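Local coordinates for protein cryptochrome DASH, chloroplastic/mitochondrial (Arabidopsis thaliana, PDB 2IJG) that uses light to repair cyclobutane pyrimidine dimers in single-stranded DNA, binds FAD and a folate chromophore, and may also act as a photoreceptor, at residues N2-R7 / V243-R248; G41-W46 / A137-A142; T68-Y73 / P220-D225; F189-V194 / R334-K339; Y374-A379 / F449-Q454. All coordinates share one frame; numbering follows the deposited sequence.

Followed from the N terminus, the chain starts with residues 2-7, to which residues 243-248 return in contact 1, enclosing a large loop. Within that loop lie contacts 2 and 3, which cross each other and meet at adjacent strands: contact 2 joins strands 42-46 and 137-143 of the parallel sheet, and contact 3 sets residues 220-225 against strand 68-75. Contact 4 starts after contact 2 has closed and crosses both contact 1 and contact 3, carrying residues 189-194 to helix 318-340 of the FAD-binding part. Contact 5 follows all the others and joins two helices of that part, its centre about 52 Å from that of contact 3.

Contact 1 (N2-R7 / V243-R248)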
# COMPACT_ATOMS: atom_id res chain seq x y z
N ASN A 2 -17.44 -16.28 -10.95
CA ASN A 2 -17.22 -15.16 -10.04
C ASN A 2 -18.04 -15.28 -8.76
O ASN A 2 -18.39 -14.27 -8.14
CB ASN A 2 -17.55 -13.84 -10.75
CG ASN A 2 -16.72 -13.63 -12.01
OD1 ASN A 2 -16.85 -14.36 -12.98
ND2 ASN A 2 -15.85 -12.63 -11.98
N ASP A 3 -18.35 -16.51 -8.37
CA ASP A 3 -19.12 -16.74 -7.15
C ASP A 3 -18.25 -16.46 -5.94
O ASP A 3 -17.10 -16.89 -5.88
CB ASP A 3 -19.64 -18.17 -7.10
CG ASP A 3 -21.15 -18.23 -7.11
OD1 ASP A 3 -21.75 -18.05 -8.19
OD2 ASP A 3 -21.74 -18.44 -6.03
N HIS A 4 -18.82 -15.74 -4.98
CA HIS A 4 -18.10 -15.38 -3.76
C HIS A 4 -16.87 -14.53 -4.07
O HIS A 4 -15.92 -14.48 -3.28
CB HIS A 4 -17.72 -16.63 -2.98
CG HIS A 4 -18.90 -17.47 -2.58
ND1 HIS A 4 -19.39 -18.48 -3.37
CD2 HIS A 4 -19.72 -17.40 -1.51
CE1 HIS A 4 -20.46 -19.00 -2.80
NE2 HIS A 4 -20.68 -18.36 -1.67
N ILE A 5 -16.90 -13.87 -5.22
CA ILE A 5 -15.82 -12.98 -5.65
C ILE A 5 -16.38 -11.57 -5.54
O ILE A 5 -17.41 -11.25 -6.13
CB ILE A 5 -15.40 -13.25 -7.11
CG1 ILE A 5 -14.71 -14.60 -7.22
CG2 ILE A 5 -14.46 -12.15 -7.59
CD1 ILE A 5 -14.23 -14.93 -8.62
N HIS A 6 -15.70 -10.72 -4.77
CA HIS A 6 -16.16 -9.35 -4.58
C HIS A 6 -15.23 -8.33 -5.23
O HIS A 6 -14.08 -8.17 -4.83
CB HIS A 6 -16.29 -9.04 -3.09
CG HIS A 6 -17.05 -10.08 -2.33
ND1 HIS A 6 -18.30 -10.51 -2.71
CD2 HIS A 6 -16.75 -10.77 -1.20
CE1 HIS A 6 -18.74 -11.42 -1.86
NE2 HIS A 6 -17.81 -11.60 -0.93
N ARG A 7 -15.74 -7.64 -6.23
CA ARG A 7 -14.98 -6.62 -6.94
C ARG A 7 -14.88 -5.39 -6.03
O ARG A 7 -15.89 -4.96 -5.47
CB ARG A 7 -15.71 -6.28 -8.23
CG ARG A 7 -14.83 -5.73 -9.33
CD ARG A 7 -15.35 -6.21 -10.68
NE ARG A 7 -14.53 -5.72 -11.79
CZ ARG A 7 -14.53 -4.46 -12.21
NH1 ARG A 7 -15.31 -3.56 -11.64
NH2 ARG A 7 -13.73 -4.11 -13.21
N VAL A 243 -8.07 -14.23 -9.25
CA VAL A 243 -8.63 -14.19 -7.91
C VAL A 243 -9.87 -15.07 -8.04
O VAL A 243 -10.82 -14.71 -8.73
CB VAL A 243 -9.04 -12.76 -7.50
CG1 VAL A 243 -9.76 -12.79 -6.17
CG2 VAL A 243 -7.79 -11.88 -7.42
N THR A 244 -9.87 -16.22 -7.37
CA THR A 244 -10.97 -17.17 -7.48
C THR A 244 -12.03 -17.08 -6.40
O THR A 244 -13.05 -17.77 -6.47
CB THR A 244 -10.43 -18.60 -7.49
OG1 THR A 244 -9.64 -18.81 -6.31
CG2 THR A 244 -9.56 -18.83 -8.72
N ARG A 245 -11.79 -16.25 -5.40
CA ARG A 245 -12.75 -16.06 -4.33
C ARG A 245 -12.24 -14.91 -3.47
O ARG A 245 -11.04 -14.67 -3.39
CB ARG A 245 -12.94 -17.36 -3.53
CG ARG A 245 -12.70 -17.29 -2.04
CD ARG A 245 -13.82 -17.96 -1.23
NE ARG A 245 -14.45 -19.09 -1.92
CZ ARG A 245 -15.60 -19.64 -1.54
NH1 ARG A 245 -16.25 -19.18 -0.48
NH2 ARG A 245 -16.12 -20.63 -2.25
N GLY A 246 -13.17 -14.18 -2.85
CA GLY A 246 -12.79 -13.05 -2.03
C GLY A 246 -12.74 -11.77 -2.85
O GLY A 246 -13.31 -11.69 -3.93
N MET A 247 -12.05 -10.76 -2.33
CA MET A 247 -11.95 -9.47 -3.00
C MET A 247 -10.91 -9.44 -4.12
O MET A 247 -9.80 -9.94 -3.96
CB MET A 247 -11.63 -8.39 -1.96
CG MET A 247 -12.65 -8.34 -0.84
SD MET A 247 -12.26 -7.14 0.44
CE MET A 247 -11.18 -8.11 1.49
N ARG A 248 -11.26 -8.84 -5.25
CA ARG A 248 -10.33 -8.77 -6.37
C ARG A 248 -9.47 -7.49 -6.41
O ARG A 248 -8.27 -7.56 -6.70
CB ARG A 248 -11.08 -8.89 -7.70
CG ARG A 248 -10.17 -8.74 -8.90
CD ARG A 248 -10.94 -8.40 -10.14
NE ARG A 248 -10.10 -8.39 -11.33
CZ ARG A 248 -9.09 -7.55 -11.55
NH1 ARG A 248 -8.77 -6.63 -10.65
NH2 ARG A 248 -8.40 -7.63 -12.69
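Ile5 and His6 pair with Gly246 and Met247 in a short, two-stranded parallel sheet at the protein surface, which fixes the N-terminal arm to the chain just before helix 253-266. The hydrogen bonds follow the staggered parallel pattern. Gly246 N gives to His4 O at 2.8 Å and Gly246 O receives His6 N at 2.7 Å, while His6 O accepts from Arg248 N at 2.9 Å. A type II beta turn from Asn2 to Ile5 leads into the first strand and presents His4, at its third position, to the other segment. There the guanidinium of Arg245 lies flat on the His4 ring, with the planes only 7° apart and the centres separated by 4.6 Å. Bends at chi2 and chi3 bring the arginine alongside the ring, and Phe467 adds a cation-pi partner. This small sheet is separate from the five-stranded one of the alpha/beta domain. The end of the Ile5 side chain reaches the backbone of Val243 and Thr244: with CG1 beside its own N (chi1 -69°), Ile5 CD1 comes to 3.4 Å from Val243 O and CG1 to 3.7 Å from Thr244 O. At the backbone angles of Gly246 (phi 91°) a CB would jam against the carbonyl oxygen of Arg245. The Met247 side chain touches Lys288, probably FAD-binding, and is about 8 Å from the bound FAD; Arg248 forms a salt bridge with Glu101.

Contact 2 (G41-W46 / A137-A142)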
# COMPACT_ATOMS: atom_id res chain seq x y z
N GLY A 41 10.73 25.78 -20.55
CA GLY A 41 11.48 24.59 -20.91
C GLY A 41 10.76 23.28 -20.63
O GLY A 41 9.61 23.25 -20.21
N VAL A 42 11.47 22.19 -20.87
CA VAL A 42 10.94 20.86 -20.67
C VAL A 42 11.28 20.30 -19.30
O VAL A 42 12.32 20.62 -18.73
CB VAL A 42 11.49 19.88 -21.74
CG1 VAL A 42 11.01 18.47 -21.46
CG2 VAL A 42 11.05 20.33 -23.12
N THR A 43 10.39 19.47 -18.77
CA THR A 43 10.61 18.84 -17.48
C THR A 43 10.11 17.40 -17.55
O THR A 43 9.12 17.11 -18.22
CB THR A 43 9.87 19.55 -16.33
OG1 THR A 43 10.18 18.91 -15.09
CG2 THR A 43 8.37 19.52 -16.55
N ILE A 44 10.81 16.51 -16.85
CA ILE A 44 10.43 15.11 -16.82
C ILE A 44 9.79 14.80 -15.48
O ILE A 44 10.32 15.18 -14.44
CB ILE A 44 11.65 14.19 -17.01
CG1 ILE A 44 12.27 14.44 -18.39
CG2 ILE A 44 11.24 12.73 -16.84
CD1 ILE A 44 13.52 13.63 -18.67
N LEU A 45 8.64 14.13 -15.53
CA LEU A 45 7.92 13.75 -14.33
C LEU A 45 8.08 12.23 -14.20
O LEU A 45 7.50 11.48 -14.98
CB LEU A 45 6.44 14.09 -14.46
CG LEU A 45 5.61 14.45 -13.22
CD1 LEU A 45 4.22 13.87 -13.40
CD2 LEU A 45 6.24 13.93 -11.95
N TRP A 46 8.88 11.81 -13.23
CA TRP A 46 9.16 10.39 -12.98
C TRP A 46 8.22 9.91 -11.87
O TRP A 46 8.35 10.33 -10.73
CB TRP A 46 10.64 10.27 -12.60
CG TRP A 46 11.06 8.98 -11.99
CD1 TRP A 46 10.63 7.73 -12.31
CD2 TRP A 46 12.07 8.82 -10.98
NE1 TRP A 46 11.31 6.79 -11.57
CE2 TRP A 46 12.20 7.43 -10.75
CE3 TRP A 46 12.87 9.71 -10.25
CZ2 TRP A 46 13.10 6.91 -9.82
CZ3 TRP A 46 13.77 9.20 -9.33
CH2 TRP A 46 13.88 7.81 -9.12
N ALA A 137 15.73 18.35 -20.96
CA ALA A 137 14.96 18.61 -19.75
C ALA A 137 15.74 19.41 -18.72
O ALA A 137 16.91 19.11 -18.44
CB ALA A 137 14.48 17.30 -19.14
N ARG A 138 15.10 20.42 -18.15
CA ARG A 138 15.73 21.25 -17.14
C ARG A 138 15.71 20.54 -15.79
O ARG A 138 16.62 20.69 -14.98
CB ARG A 138 14.99 22.59 -17.00
CG ARG A 138 15.23 23.57 -18.13
CD ARG A 138 14.55 24.90 -17.87
NE ARG A 138 15.01 25.93 -18.80
CZ ARG A 138 14.57 27.18 -18.81
NH1 ARG A 138 13.65 27.58 -17.94
NH2 ARG A 138 15.05 28.05 -19.69
N THR A 139 14.67 19.75 -15.57
CA THR A 139 14.54 19.04 -14.31
C THR A 139 13.81 17.72 -14.42
O THR A 139 13.16 17.42 -15.42
CB THR A 139 13.77 19.90 -13.31
OG1 THR A 139 12.51 20.27 -13.88
CG2 THR A 139 14.55 21.15 -12.95
N VAL A 140 13.93 16.93 -13.36
CA VAL A 140 13.24 15.65 -13.26
C VAL A 140 12.56 15.68 -11.90
O VAL A 140 13.24 15.69 -10.87
CB VAL A 140 14.21 14.46 -13.30
CG1 VAL A 140 13.47 13.18 -12.93
CG2 VAL A 140 14.82 14.32 -14.68
N PHE A 141 11.23 15.75 -11.91
CA PHE A 141 10.45 15.76 -10.68
C PHE A 141 10.00 14.36 -10.30
O PHE A 141 9.81 13.51 -11.16
CB PHE A 141 9.22 16.66 -10.81
CG PHE A 141 9.51 18.13 -10.71
CD1 PHE A 141 9.90 18.85 -11.83
CD2 PHE A 141 9.41 18.78 -9.49
CE1 PHE A 141 10.19 20.21 -11.73
CE2 PHE A 141 9.69 20.14 -9.38
CZ PHE A 141 10.08 20.86 -10.51
N ALA A 142 9.83 14.14 -9.00
CA ALA A 142 9.39 12.84 -8.48
C ALA A 142 9.24 12.98 -6.97
O ALA A 142 9.74 13.94 -6.38
CB ALA A 142 10.42 11.76 -8.80
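Ile44 and Val140 sit side by side in two parallel strands whose backbones are joined by four hydrogen bonds. Ile44 N gives to Thr139 O at 2.9 Å in an almost straight bond (178°), and Ile44 O receives Phe141 N at 2.7 Å. Trp46 N continues the pattern on Phe141 O, and Arg138 N gives to Val42 O where segment 137-142 turns a corner at Arg138. Strand 42-46 is the middle one of the five-stranded parallel sheet in the Rossmann-like photolyase domain, with strand 68-75 on its other side. A polar pair lies on the Thr43 face: the hydroxyls Thr43 OG1 and Thr139 OG1 are hydrogen-bonded at 3.0 Å. Thr43 OG1, anti to its own N (chi1 -178°), also reaches the edge of the Phe141 ring, in its plane, 3.3 Å from CD1. Apolar contacts fill the other face, where Ile44 CG1 is 3.7 Å from Ala137 CB and Ile44 CB 3.9 Å from Val140 CG2. Near the end of the strands, Ala142 CB approaches Trp46 CE3 obliquely at 3.5 Å, beside helix 124-134.

Contact 3 (T68-Y73 / P220-D225)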
# COMPACT_ATOMS: atom_id res chain seq x y z
N THR A 68 6.47 22.49 -21.24
CA THR A 68 6.00 21.17 -21.66
C THR A 68 6.45 20.10 -20.67
O THR A 68 7.54 20.19 -20.08
CB THR A 68 6.52 20.84 -23.09
OG1 THR A 68 6.55 19.42 -23.28
CG2 THR A 68 7.90 21.42 -23.31
N ILE A 69 5.62 19.08 -20.48
CA ILE A 69 5.91 18.00 -19.54
C ILE A 69 6.01 16.63 -20.20
O ILE A 69 5.25 16.31 -21.12
CB ILE A 69 4.83 17.91 -18.45
CG1 ILE A 69 4.64 19.26 -17.76
CG2 ILE A 69 5.21 16.85 -17.42
CD1 ILE A 69 3.50 19.28 -16.77
N LEU A 70 6.96 15.82 -19.73
CA LEU A 70 7.14 14.47 -20.24
C LEU A 70 7.01 13.50 -19.07
O LEU A 70 7.99 13.18 -18.40
CB LEU A 70 8.51 14.32 -20.89
CG LEU A 70 8.82 12.91 -21.41
CD1 LEU A 70 7.71 12.44 -22.34
CD2 LEU A 70 10.15 12.90 -22.14
N PRO A 71 5.78 13.03 -18.80
CA PRO A 71 5.56 12.09 -17.70
C PRO A 71 6.09 10.71 -18.07
O PRO A 71 5.81 10.20 -19.16
CB PRO A 71 4.05 12.12 -17.50
CG PRO A 71 3.53 12.52 -18.83
CD PRO A 71 4.50 13.53 -19.33
N VAL A 72 6.87 10.11 -17.17
CA VAL A 72 7.48 8.81 -17.43
C VAL A 72 7.37 7.79 -16.30
O VAL A 72 7.37 8.14 -15.12
CB VAL A 72 8.99 8.97 -17.72
CG1 VAL A 72 9.57 7.67 -18.25
CG2 VAL A 72 9.22 10.11 -18.70
N TYR A 73 7.27 6.52 -16.68
CA TYR A 73 7.23 5.44 -15.70
C TYR A 73 8.23 4.39 -16.17
O TYR A 73 8.16 3.92 -17.31
CB TYR A 73 5.86 4.80 -15.59
CG TYR A 73 5.88 3.71 -14.53
CD1 TYR A 73 5.79 4.02 -13.18
CD2 TYR A 73 6.08 2.37 -14.88
CE1 TYR A 73 5.91 3.04 -12.20
CE2 TYR A 73 6.20 1.38 -13.91
CZ TYR A 73 6.12 1.72 -12.57
OH TYR A 73 6.26 0.75 -11.60
N PRO A 220 1.19 21.06 -23.02
CA PRO A 220 1.60 19.99 -23.93
C PRO A 220 2.75 19.13 -23.41
O PRO A 220 3.37 19.44 -22.40
CB PRO A 220 2.01 20.76 -25.17
CG PRO A 220 2.72 21.93 -24.56
CD PRO A 220 1.81 22.34 -23.40
N THR A 221 3.00 18.04 -24.13
CA THR A 221 4.09 17.12 -23.82
C THR A 221 5.06 17.32 -24.97
O THR A 221 4.74 17.99 -25.94
CB THR A 221 3.63 15.65 -23.87
OG1 THR A 221 3.43 15.27 -25.24
CG2 THR A 221 2.34 15.45 -23.10
N PRO A 222 6.27 16.75 -24.87
CA PRO A 222 7.19 16.93 -25.99
C PRO A 222 6.65 16.13 -27.17
O PRO A 222 5.56 15.54 -27.09
CB PRO A 222 8.50 16.35 -25.46
CG PRO A 222 8.40 16.59 -23.98
CD PRO A 222 6.97 16.20 -23.69
N SER A 223 7.40 16.09 -28.27
CA SER A 223 6.96 15.36 -29.45
C SER A 223 6.83 13.86 -29.17
O SER A 223 5.71 13.33 -29.15
CB SER A 223 7.94 15.60 -30.60
OG SER A 223 7.32 15.37 -31.85
N VAL A 224 7.95 13.17 -28.96
CA VAL A 224 7.92 11.73 -28.65
C VAL A 224 7.30 10.86 -29.74
O VAL A 224 6.09 10.92 -29.97
CB VAL A 224 7.15 11.46 -27.34
CG1 VAL A 224 7.17 9.97 -27.02
CG2 VAL A 224 7.74 12.26 -26.21
N ASP A 225 8.10 10.03 -30.39
CA ASP A 225 7.56 9.17 -31.44
C ASP A 225 7.11 7.78 -30.98
O ASP A 225 6.63 7.00 -31.79
CB ASP A 225 8.56 9.05 -32.61
CG ASP A 225 10.00 9.03 -32.16
OD1 ASP A 225 10.52 10.11 -31.79
OD2 ASP A 225 10.62 7.95 -32.16
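Thr68 and Pro222 bury much of the surface here, with Leu70 next. Residues 220-222 run along the start of strand 68-75, and Pro220 O receives Ile69 N at 3.0 Å in a bond lying in the carbonyl plane. Pro220 O also takes a weak second bond from Thr68 OG1, 3.3 Å away. Thr68 OG1 is pressed against the peptide that leads into Pro222, 3.1 Å from Thr221 C, and it also touches the proline ring. Pro222 CD rests against the strand, 3.1 Å from Ile69 O and 3.7 Å from Leu70 CB, and the proline crosses the leucine side chain at about a right angle. Farther out, Leu70 CD1 meets Val224 CG2 at 3.9 Å. Thr221 OG1 turns back on its own segment and bonds Pro222 O at 2.8 Å, on a lone pair in the carbonyl plane. Strand 118-121 pairs with the same edge at Pro71, further along; before that point the edge is taken by residues 220-222, part of a long interdomain connector wrapped against the photolyase alpha/beta sheet.

Contact 4 (F189-V194 / R334-K339); sequences FDLPDV and RFLSIK
Leu191 and Lys339 carry this contact, in which a loop leading to helix 195-205 packs against helix 318-340 of the helical FAD-binding domain. The apolar part belongs to Leu191, whose side chain leaves the backbone in an extended course (chi1 -170°) that directs both methyls onto the helix. Leu191 CD2 lies 3.5 Å from Leu336 N and 3.7 Å from Phe335 CB, and its CD1 is 3.9 Å from that CB. The leucine thus covers the base of Phe335, whose ring leads away to meet Trp174 in nearly parallel planes, and Phe198 of helix 195-205 touches both residues. Leu336 is also about 10 Å from the bound FAD, measured from its side chain, so the loop packs against a helix that runs near the cofactor.

The polar part falls to Lys339. Its fully extended chain lies alongside the loop, with Lys339 CE 3.5 Å from Phe189 O, and delivers the ammonium to two acceptors. Lys339 NZ gives a hydrogen bond to Leu191 O at 2.9 Å, nearly along the C=O axis, and it forms a salt bridge with Asp193, where the carboxylate is met from above its plane, 54° out of it, with Lys339 NZ 2.9 Å from Asp193 OD1.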
# COMPACT_ATOMS: atom_id res chain seq x y z
N PHE A 189 14.49 12.53 13.46
CA PHE A 189 15.43 11.79 14.30
C PHE A 189 14.91 11.69 15.73
O PHE A 189 15.28 10.78 16.47
CB PHE A 189 16.81 12.46 14.31
CG PHE A 189 17.72 12.00 13.20
CD1 PHE A 189 19.07 12.31 13.22
CD2 PHE A 189 17.22 11.23 12.15
CE1 PHE A 189 19.92 11.87 12.21
CE2 PHE A 189 18.07 10.77 11.13
CZ PHE A 189 19.42 11.10 11.17
N ASP A 190 14.06 12.63 16.11
CA ASP A 190 13.48 12.62 17.45
C ASP A 190 12.01 12.19 17.43
O ASP A 190 11.21 12.67 18.23
CB ASP A 190 13.60 14.00 18.10
CG ASP A 190 15.02 14.30 18.56
OD1 ASP A 190 15.58 13.50 19.33
OD2 ASP A 190 15.56 15.34 18.16
N LEU A 191 11.67 11.29 16.51
CA LEU A 191 10.30 10.80 16.43
C LEU A 191 10.02 9.98 17.69
O LEU A 191 10.82 9.13 18.07
CB LEU A 191 10.12 9.91 15.20
CG LEU A 191 8.69 9.50 14.83
CD1 LEU A 191 7.98 10.68 14.20
CD2 LEU A 191 8.72 8.33 13.84
N PRO A 192 8.90 10.24 18.38
CA PRO A 192 8.60 9.47 19.59
C PRO A 192 8.58 7.98 19.25
O PRO A 192 8.04 7.60 18.21
CB PRO A 192 7.22 9.99 19.99
CG PRO A 192 7.24 11.41 19.51
CD PRO A 192 7.88 11.28 18.14
N ASP A 193 9.18 7.15 20.10
CA ASP A 193 9.21 5.71 19.86
C ASP A 193 7.89 5.03 20.22
O ASP A 193 7.69 3.85 19.95
CB ASP A 193 10.34 5.04 20.66
CG ASP A 193 11.70 5.17 19.99
OD1 ASP A 193 11.77 5.14 18.75
OD2 ASP A 193 12.71 5.28 20.72
N VAL A 194 7.00 5.78 20.86
CA VAL A 194 5.69 5.26 21.23
C VAL A 194 4.65 5.97 20.36
O VAL A 194 4.56 7.20 20.38
CB VAL A 194 5.38 5.51 22.72
CG1 VAL A 194 4.01 4.96 23.07
CG2 VAL A 194 6.44 4.86 23.59
N ARG A 334 5.95 5.66 8.16
CA ARG A 334 6.75 6.30 7.13
C ARG A 334 7.90 7.05 7.81
O ARG A 334 9.06 6.91 7.43
CB ARG A 334 5.91 7.32 6.35
CG ARG A 334 5.25 6.78 5.10
CD ARG A 334 6.26 6.68 3.95
NE ARG A 334 5.60 6.26 2.72
CZ ARG A 334 6.23 6.01 1.58
NH1 ARG A 334 7.55 6.12 1.51
NH2 ARG A 334 5.54 5.64 0.50
N PHE A 335 7.57 7.85 8.82
CA PHE A 335 8.58 8.61 9.53
C PHE A 335 9.51 7.68 10.30
O PHE A 335 10.71 7.94 10.42
CB PHE A 335 7.92 9.62 10.48
CG PHE A 335 7.09 10.65 9.78
CD1 PHE A 335 7.64 11.43 8.77
CD2 PHE A 335 5.75 10.84 10.12
CE1 PHE A 335 6.88 12.38 8.10
CE2 PHE A 335 4.97 11.79 9.45
CZ PHE A 335 5.54 12.56 8.44
N LEU A 336 8.95 6.60 10.81
CA LEU A 336 9.71 5.62 11.57
C LEU A 336 10.76 4.97 10.67
O LEU A 336 11.87 4.67 11.12
CB LEU A 336 8.74 4.57 12.14
CG LEU A 336 9.22 3.53 13.16
CD1 LEU A 336 10.05 2.47 12.45
CD2 LEU A 336 10.01 4.20 14.29
N SER A 337 10.43 4.78 9.40
CA SER A 337 11.38 4.17 8.47
C SER A 337 12.61 5.06 8.30
O SER A 337 13.70 4.56 8.00
CB SER A 337 10.72 3.91 7.11
OG SER A 337 10.39 5.12 6.46
N ILE A 338 12.45 6.36 8.49
CA ILE A 338 13.58 7.28 8.38
C ILE A 338 14.43 7.22 9.64
O ILE A 338 15.66 7.14 9.57
CB ILE A 338 13.11 8.75 8.17
CG1 ILE A 338 12.38 8.89 6.83
CG2 ILE A 338 14.31 9.69 8.20
CD1 ILE A 338 11.76 10.25 6.62
N LYS A 339 13.78 7.24 10.80
CA LYS A 339 14.51 7.21 12.06
C LYS A 339 15.22 5.87 12.30
O LYS A 339 16.28 5.83 12.91
CB LYS A 339 13.57 7.49 13.24
CG LYS A 339 14.28 7.45 14.59
CD LYS A 339 13.34 7.64 15.76
CE LYS A 339 14.10 7.58 17.07
NZ LYS A 339 13.21 7.56 18.26

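Contact 5 (Y374-A379 / F449-Q454)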
# COMPACT_ATOMS: atom_id res chain seq x y z
N TYR A 374 -4.73 -24.94 12.10
CA TYR A 374 -5.49 -23.97 12.88
C TYR A 374 -6.29 -23.11 11.90
O TYR A 374 -5.72 -22.27 11.19
CB TYR A 374 -4.56 -23.09 13.71
CG TYR A 374 -3.83 -23.86 14.79
CD1 TYR A 374 -2.53 -24.32 14.58
CD2 TYR A 374 -4.47 -24.19 15.98
CE1 TYR A 374 -1.88 -25.09 15.55
CE2 TYR A 374 -3.83 -24.96 16.95
CZ TYR A 374 -2.54 -25.41 16.73
OH TYR A 374 -1.92 -26.19 17.67
N PRO A 375 -7.62 -23.31 11.85
CA PRO A 375 -8.56 -22.60 10.98
C PRO A 375 -8.36 -21.09 10.90
O PRO A 375 -8.30 -20.51 9.81
CB PRO A 375 -9.91 -22.97 11.57
CG PRO A 375 -9.67 -24.38 12.04
CD PRO A 375 -8.34 -24.24 12.74
N LEU A 376 -8.26 -20.45 12.06
CA LEU A 376 -8.08 -19.00 12.11
C LEU A 376 -6.82 -18.61 11.34
O LEU A 376 -6.83 -17.63 10.59
CB LEU A 376 -7.98 -18.53 13.56
CG LEU A 376 -7.81 -17.02 13.80
CD1 LEU A 376 -8.90 -16.24 13.07
CD2 LEU A 376 -7.86 -16.73 15.30
N ILE A 377 -5.76 -19.39 11.50
CA ILE A 377 -4.50 -19.11 10.82
C ILE A 377 -4.57 -19.42 9.34
O ILE A 377 -4.23 -18.57 8.51
CB ILE A 377 -3.33 -19.93 11.43
CG1 ILE A 377 -3.14 -19.57 12.90
CG2 ILE A 377 -2.05 -19.68 10.63
CD1 ILE A 377 -3.02 -18.08 13.16
N ASP A 378 -5.00 -20.63 9.00
CA ASP A 378 -5.09 -21.04 7.61
C ASP A 378 -6.04 -20.19 6.77
O ASP A 378 -5.75 -19.90 5.61
CB ASP A 378 -5.49 -22.52 7.51
CG ASP A 378 -4.45 -23.45 8.13
OD1 ASP A 378 -3.27 -23.04 8.24
OD2 ASP A 378 -4.82 -24.58 8.52
N ALA A 379 -7.16 -19.80 7.35
CA ALA A 379 -8.13 -18.98 6.63
C ALA A 379 -7.46 -17.68 6.16
O ALA A 379 -7.56 -17.29 5.00
CB ALA A 379 -9.32 -18.67 7.52
N PHE A 449 -1.18 -13.49 20.84
CA PHE A 449 -2.56 -13.59 20.39
C PHE A 449 -3.04 -15.03 20.52
O PHE A 449 -2.55 -15.93 19.83
CB PHE A 449 -2.67 -13.11 18.95
CG PHE A 449 -2.46 -11.63 18.80
CD1 PHE A 449 -3.51 -10.80 18.41
CD2 PHE A 449 -1.23 -11.06 19.08
CE1 PHE A 449 -3.34 -9.43 18.31
CE2 PHE A 449 -1.04 -9.68 18.98
CZ PHE A 449 -2.10 -8.86 18.60
N SER A 450 -4.00 -15.24 21.42
CA SER A 450 -4.58 -16.55 21.67
C SER A 450 -5.50 -16.93 20.51
O SER A 450 -6.58 -16.35 20.36
CB SER A 450 -5.37 -16.53 22.98
OG SER A 450 -6.08 -17.74 23.18
N ILE A 451 -5.07 -17.89 19.70
CA ILE A 451 -5.87 -18.33 18.57
C ILE A 451 -7.32 -18.64 18.98
O ILE A 451 -8.26 -18.19 18.33
CB ILE A 451 -5.24 -19.57 17.87
CG1 ILE A 451 -4.05 -19.13 17.01
CG2 ILE A 451 -6.25 -20.25 16.97
CD1 ILE A 451 -2.98 -18.33 17.73
N PRO A 452 -7.51 -19.41 20.07
CA PRO A 452 -8.88 -19.72 20.49
C PRO A 452 -9.68 -18.49 20.90
O PRO A 452 -10.85 -18.35 20.53
CB PRO A 452 -8.67 -20.70 21.65
CG PRO A 452 -7.31 -20.33 22.17
CD PRO A 452 -6.53 -20.10 20.92
N LYS A 453 -9.06 -17.58 21.66
CA LYS A 453 -9.75 -16.36 22.08
C LYS A 453 -10.03 -15.46 20.88
O LYS A 453 -11.15 -15.00 20.69
CB LYS A 453 -8.91 -15.58 23.10
CG LYS A 453 -8.87 -16.18 24.49
CD LYS A 453 -8.19 -15.22 25.46
CE LYS A 453 -8.22 -15.75 26.88
NZ LYS A 453 -7.68 -14.75 27.84
N GLN A 454 -9.00 -15.22 20.07
CA GLN A 454 -9.14 -14.38 18.89
C GLN A 454 -10.23 -14.91 17.96
O GLN A 454 -11.02 -14.13 17.42
CB GLN A 454 -7.81 -14.32 18.12
CG GLN A 454 -6.67 -13.62 18.86
CD GLN A 454 -6.93 -12.14 19.08
OE1 GLN A 454 -7.32 -11.42 18.16
NE2 GLN A 454 -6.71 -11.67 20.30
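Leu376 points from the first turn of helix 375-387 at Ile451, which opens helix 451-458, and its side chain can be followed outward atom by atom. Leu376 CB faces Ile451 CG2 at 4.2 Å. A chi1 of -179° sets CG trans to the amide nitrogen, which carries the branch to helix 451-458. At the tip, Leu376 CD2 settles against the other helix, 3.4 Å from Ile451 O and 3.7 Å from Gln454 CB, so that it rests on the first turn of that helix and not only on side chains. Gln454 bends away from there, and its OE1 is hydrogen-bonded to Arg393 NH1, a residue that probably binds ATP.

Ile451 answers with both of its branches. Ile451 CG1 meets Ile377 CD1 at 4.1 Å, the two side chains crossing at about a right angle, and Ile451 CG2, besides facing the leucine, comes obliquely to the Tyr374 ring, 4.4 Å from CD2. Tyr374 is the N-cap residue of helix 375-387, its hydroxyl bonded to Val493 O and its ring meeting Phe401. On the other helix Ser450 holds the N-cap, where a weak bond from Lys453 N to Ser450 OG closes the first turn. Side chain to side chain, the interface is made of apolar groups, brought together by the opening turns of two helices in the all-helical FAD-binding domain of the photolyase family.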